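Local structure of transcriptional regulator, TetR family (Marinobacter aquaeolei, 3NNR) at residues A[53-63]-A[91-99]. The protein probably binds DNA through a helix-turn-helix motif and acts as a transcriptional regulator of the TetR family. Numbering follows the deposited sequence.
Sequences IYEIFQEYEKL and GLWSYRFFH. With SO4 (sulfate ion), chain D.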
loop_
_atom_site.group_PDB
_atom_site.type_symbol
_atom_site.label_atom_id
_atom_site.label_comp_id
_atom_site.label_asym_id
_atom_site.label_seq_id
_atom_site.Cartn_x
_atom_site.Cartn_y
_atom_site.Cartn_z
ATOM N N ILE A 53 -17.204 -11.570 7.897
ATOM C CA ILE A 53 -15.908 -10.918 7.701
ATOM C C ILE A 53 -15.126 -10.777 9.017
ATOM O O ILE A 53 -13.916 -11.063 9.048
ATOM C CB ILE A 53 -16.078 -9.554 7.022
ATOM C CG1 ILE A 53 -16.595 -9.728 5.587
ATOM C CG2 ILE A 53 -14.732 -8.780 6.975
ATOM C CD1 ILE A 53 -17.049 -8.410 4.958
ATOM N N TYR A 54 -15.810 -10.379 10.094
ATOM C CA TYR A 54 -15.143 -10.183 11.384
ATOM C C TYR A 54 -14.508 -11.485 11.868
ATOM O O TYR A 54 -13.343 -11.508 12.282
ATOM C CB TYR A 54 -16.108 -9.666 12.434
ATOM C CG TYR A 54 -15.496 -9.366 13.788
ATOM C CD1 TYR A 54 -14.464 -8.443 13.906
ATOM C CD2 TYR A 54 -16.022 -9.901 14.968
ATOM C CE1 TYR A 54 -13.904 -8.109 15.146
ATOM C CE2 TYR A 54 -15.471 -9.555 16.253
ATOM C CZ TYR A 54 -14.417 -8.659 16.316
ATOM O OH TYR A 54 -13.845 -8.315 17.505
ATOM N N GLU A 55 -15.270 -12.567 11.797
ATOM C CA GLU A 55 -14.758 -13.869 12.232
ATOM C C GLU A 55 -13.621 -14.382 11.348
ATOM O O GLU A 55 -12.674 -14.955 11.859
ATOM C CB GLU A 55 -15.875 -14.892 12.375
ATOM C CG GLU A 55 -15.327 -16.221 13.023
ATOM C CD GLU A 55 -16.328 -16.993 13.824
ATOM O OE1 GLU A 55 -17.376 -16.385 14.173
ATOM O OE2 GLU A 55 -16.049 -18.195 14.131
ATOM N N ILE A 56 -13.694 -14.154 10.041
ATOM C CA ILE A 56 -12.583 -14.481 9.156
ATOM C C ILE A 56 -11.333 -13.693 9.600
ATOM O O ILE A 56 -10.249 -14.272 9.728
ATOM C CB ILE A 56 -12.889 -14.162 7.694
ATOM C CG1 ILE A 56 -13.957 -15.119 7.129
ATOM C CG2 ILE A 56 -11.622 -14.250 6.873
ATOM C CD1 ILE A 56 -14.486 -14.727 5.687
ATOM N N PHE A 57 -11.490 -12.389 9.824
ATOM C CA PHE A 57 -10.383 -11.572 10.324
ATOM C C PHE A 57 -9.801 -12.113 11.639
ATOM O O PHE A 57 -8.577 -12.175 11.807
ATOM C CB PHE A 57 -10.779 -10.112 10.538
ATOM C CG PHE A 57 -9.773 -9.355 11.334
ATOM C CD1 PHE A 57 -8.587 -8.939 10.741
ATOM C CD2 PHE A 57 -9.967 -9.111 12.670
ATOM C CE1 PHE A 57 -7.628 -8.282 11.471
ATOM C CE2 PHE A 57 -9.002 -8.459 13.412
ATOM C CZ PHE A 57 -7.833 -8.040 12.800
ATOM N N GLN A 58 -10.675 -12.484 12.568
ATOM C CA GLN A 58 -10.227 -13.058 13.832
ATOM C C GLN A 58 -9.372 -14.312 13.657
ATOM O O GLN A 58 -8.536 -14.570 14.533
ATOM C CB GLN A 58 -11.395 -13.353 14.768
ATOM C CG GLN A 58 -12.009 -12.119 15.367
ATOM C CD GLN A 58 -13.211 -12.413 16.265
ATOM O OE1 GLN A 58 -14.066 -13.263 15.964
ATOM N NE2 GLN A 58 -13.287 -11.689 17.356
ATOM N N GLU A 59 -9.606 -15.091 12.587
ATOM C CA GLU A 59 -8.781 -16.277 12.289
ATOM C C GLU A 59 -7.418 -15.826 11.738
ATOM O O GLU A 59 -6.421 -16.429 12.080
ATOM C CB GLU A 59 -9.418 -17.279 11.299
ATOM C CG GLU A 59 -10.816 -17.892 11.648
ATOM C CD GLU A 59 -10.886 -18.692 12.963
ATOM O OE1 GLU A 59 -9.863 -19.307 13.368
ATOM O OE2 GLU A 59 -11.994 -18.720 13.581
ATOM N N TYR A 60 -7.399 -14.799 10.886
ATOM C CA TYR A 60 -6.162 -14.220 10.305
ATOM C C TYR A 60 -5.307 -13.625 11.423
ATOM O O TYR A 60 -4.123 -13.921 11.513
ATOM C CB TYR A 60 -6.499 -13.156 9.245
ATOM C CG TYR A 60 -5.320 -12.398 8.617
ATOM C CD1 TYR A 60 -4.302 -13.048 7.887
ATOM C CD2 TYR A 60 -5.237 -11.033 8.724
ATOM C CE1 TYR A 60 -3.206 -12.310 7.311
ATOM C CE2 TYR A 60 -4.197 -10.326 8.176
ATOM C CZ TYR A 60 -3.184 -10.947 7.466
ATOM O OH TYR A 60 -2.206 -10.102 6.951
ATOM N N GLU A 61 -5.943 -12.832 12.281
ATOM C CA GLU A 61 -5.320 -12.222 13.462
ATOM C C GLU A 61 -4.643 -13.296 14.333
ATOM O O GLU A 61 -3.472 -13.155 14.687
ATOM C CB GLU A 61 -6.392 -11.466 14.262
ATOM C CG GLU A 61 -5.899 -10.637 15.439
ATOM C CD GLU A 61 -7.016 -10.051 16.290
ATOM O OE1 GLU A 61 -8.074 -10.706 16.502
ATOM O OE2 GLU A 61 -6.793 -8.936 16.800
ATOM N N LYS A 62 -5.363 -14.375 14.649
ATOM C CA LYS A 62 -4.795 -15.487 15.446
ATOM C C LYS A 62 -3.599 -16.124 14.766
ATOM O O LYS A 62 -2.632 -16.484 15.430
ATOM C CB LYS A 62 -5.824 -16.592 15.736
ATOM C CG LYS A 62 -6.806 -16.290 16.866
ATOM C CD LYS A 62 -7.943 -17.358 16.964
ATOM C CE LYS A 62 -9.118 -16.857 17.837
ATOM N NZ LYS A 62 -10.443 -17.437 17.442
ATOM N N LEU A 63 -3.671 -16.250 13.447
ATOM C CA LEU A 63 -2.623 -16.887 12.656
ATOM C C LEU A 63 -1.345 -16.060 12.681
ATOM O O LEU A 63 -0.283 -16.567 13.022
ATOM C CB LEU A 63 -3.077 -17.069 11.198
ATOM C CG LEU A 63 -2.377 -18.149 10.386
ATOM C CD1 LEU A 63 -2.926 -19.491 10.869
ATOM C CD2 LEU A 63 -2.567 -17.959 8.863
ATOM N N GLY A 91 0.206 -15.404 4.393
ATOM C CA GLY A 91 -1.021 -14.917 5.029
ATOM C C GLY A 91 -1.730 -13.878 4.177
ATOM O O GLY A 91 -2.928 -13.987 3.916
ATOM N N LEU A 92 -0.971 -12.874 3.744
ATOM C CA LEU A 92 -1.476 -11.828 2.881
ATOM C C LEU A 92 -2.092 -12.371 1.566
ATOM O O LEU A 92 -3.054 -11.785 1.056
ATOM C CB LEU A 92 -0.391 -10.789 2.585
ATOM C CG LEU A 92 0.082 -9.906 3.755
ATOM C CD1 LEU A 92 1.304 -9.115 3.294
ATOM C CD2 LEU A 92 -0.988 -8.951 4.207
ATOM N N TRP A 93 -1.553 -13.472 1.035
ATOM C CA TRP A 93 -2.159 -14.114 -0.138
ATOM C C TRP A 93 -3.457 -14.800 0.266
ATOM O O TRP A 93 -4.493 -14.613 -0.392
ATOM C CB TRP A 93 -1.231 -15.140 -0.840
ATOM C CG TRP A 93 -1.942 -15.902 -1.940
ATOM C CD1 TRP A 93 -2.503 -17.167 -1.865
ATOM C CD2 TRP A 93 -2.219 -15.425 -3.259
ATOM N NE1 TRP A 93 -3.093 -17.498 -3.073
ATOM C CE2 TRP A 93 -2.930 -16.448 -3.943
ATOM C CE3 TRP A 93 -1.945 -14.233 -3.924
ATOM C CZ2 TRP A 93 -3.362 -16.304 -5.280
ATOM C CZ3 TRP A 93 -2.374 -14.082 -5.267
ATOM C CH2 TRP A 93 -3.076 -15.121 -5.923
ATOM N N SER A 94 -3.403 -15.590 1.339
ATOM C CA SER A 94 -4.559 -16.416 1.734
ATOM C C SER A 94 -5.787 -15.588 2.148
ATOM O O SER A 94 -6.918 -16.072 2.033
ATOM C CB SER A 94 -4.163 -17.443 2.813
ATOM O OG SER A 94 -3.210 -18.380 2.313
ATOM N N TYR A 95 -5.556 -14.357 2.604
ATOM C CA TYR A 95 -6.602 -13.464 3.041
ATOM C C TYR A 95 -6.574 -12.194 2.174
ATOM O O TYR A 95 -6.958 -11.116 2.624
ATOM C CB TYR A 95 -6.395 -13.170 4.535
ATOM C CG TYR A 95 -6.667 -14.380 5.403
ATOM C CD1 TYR A 95 -5.722 -15.402 5.526
ATOM C CD2 TYR A 95 -7.877 -14.520 6.106
ATOM C CE1 TYR A 95 -5.956 -16.546 6.301
ATOM C CE2 TYR A 95 -8.131 -15.684 6.915
ATOM C CZ TYR A 95 -7.153 -16.694 7.005
ATOM O OH TYR A 95 -7.337 -17.863 7.772
ATOM N N ARG A 96 -6.202 -12.351 0.896
ATOM C CA ARG A 96 -6.038 -11.210 -0.021
ATOM C C ARG A 96 -7.249 -10.285 -0.126
ATOM O O ARG A 96 -7.065 -9.090 -0.396
ATOM C CB ARG A 96 -5.521 -11.640 -1.432
ATOM C CG ARG A 96 -6.577 -12.190 -2.376
ATOM C CD ARG A 96 -6.019 -13.066 -3.523
ATOM N NE ARG A 96 -5.833 -14.405 -2.987
ATOM C CZ ARG A 96 -6.388 -15.533 -3.422
ATOM N NH1 ARG A 96 -7.127 -15.590 -4.527
ATOM N NH2 ARG A 96 -6.123 -16.656 -2.766
ATOM N N PHE A 97 -8.451 -10.822 0.077
ATOM C CA PHE A 97 -9.707 -10.022 0.017
ATOM C C PHE A 97 -9.733 -8.872 1.039
ATOM O O PHE A 97 -10.335 -7.830 0.792
ATOM C CB PHE A 97 -10.966 -10.896 0.242
ATOM C CG PHE A 97 -11.343 -11.039 1.695
ATOM C CD1 PHE A 97 -10.692 -11.936 2.508
ATOM C CD2 PHE A 97 -12.308 -10.187 2.271
ATOM C CE1 PHE A 97 -11.009 -12.041 3.877
ATOM C CE2 PHE A 97 -12.611 -10.261 3.615
ATOM C CZ PHE A 97 -11.957 -11.192 4.431
ATOM N N PHE A 98 -9.092 -9.081 2.180
ATOM C CA PHE A 98 -9.122 -8.128 3.284
ATOM C C PHE A 98 -8.432 -6.803 2.951
ATOM O O PHE A 98 -9.073 -5.752 2.969
ATOM C CB PHE A 98 -8.540 -8.782 4.527
ATOM C CG PHE A 98 -8.716 -7.990 5.765
ATOM C CD1 PHE A 98 -9.925 -7.993 6.423
ATOM C CD2 PHE A 98 -7.658 -7.277 6.306
ATOM C CE1 PHE A 98 -10.097 -7.261 7.581
ATOM C CE2 PHE A 98 -7.817 -6.548 7.463
ATOM C CZ PHE A 98 -9.042 -6.533 8.098
ATOM N N HIS A 99 -7.160 -6.862 2.575
ATOM C CA HIS A 99 -6.402 -5.628 2.252
ATOM C C HIS A 99 -6.892 -4.891 1.007
ATOM O O HIS A 99 -6.678 -3.680 0.877
ATOM C CB HIS A 99 -4.910 -5.902 2.187
ATOM C CG HIS A 99 -4.390 -6.484 3.458
ATOM N ND1 HIS A 99 -4.456 -7.837 3.727
ATOM C CD2 HIS A 99 -3.862 -5.897 4.561
ATOM C CE1 HIS A 99 -3.961 -8.056 4.934
ATOM N NE2 HIS A 99 -3.589 -6.898 5.459
HETATM S S SO4 D . -7.287 -13.225 -7.657
HETATM O O1 SO4 D . -6.184 -13.491 -8.586
HETATM O O2 SO4 D . -8.421 -12.436 -8.207
HETATM O O3 SO4 D . -7.813 -14.542 -7.246
HETATM O O4 SO4 D . -6.615 -12.445 -6.623
#
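Y60 and Y95 run antiparallel alongside one another where helix 49-67 meets the break between helices 78-94 and 96-100. Their ring planes are inclined at 34°, and the contact rests on two approaches: CB of Y60 sits over one face of the Y95 ring, 3.9 Å from its centroid in a CH-pi contact, while Y60 CD1 approaches Y95 CD1 to 3.6 Å. With CG anti to the backbone N (chi1 176°), the Y60 ring reaches across to the other segment and passes beside G91, where the backbone O lies 3.8 Å from CE1. Its hydroxyl ends beside L92 CD2 and at the edge of the H99 imidazole, OH standing 3.4 Å from H99 CE1. Y60 OH and H99 NE2 both hydrogen-bond the same oxygen of an unidentified bound molecule, probably from the crystallisation liquor, though it may mark a pocket. With an alanine here CB would stay over Y95, but the missing phenol would probably open a gap beside Y95 and G91 and leave the H99 edge without its hydroxyl. Nearer the start of 53-63, I56 CG2 wedges between two ring edges, 3.8 Å from both Y95 CE2 and F97 CE1. F57 and F98 lie nearly parallel, at 21°, but displaced, F57 CD1 meeting F98 CZ at 3.6 Å. Helix 110-136 packs on this aromatic end, Y116 meeting F98 edge-to-face and also touching F57 and H99. From helix 6-21, the first modelled helix of the probable DNA-binding domain, F18 and L15 pack against F97, and N19 hydrogen-bonds S94 O and F97 N at the helix break.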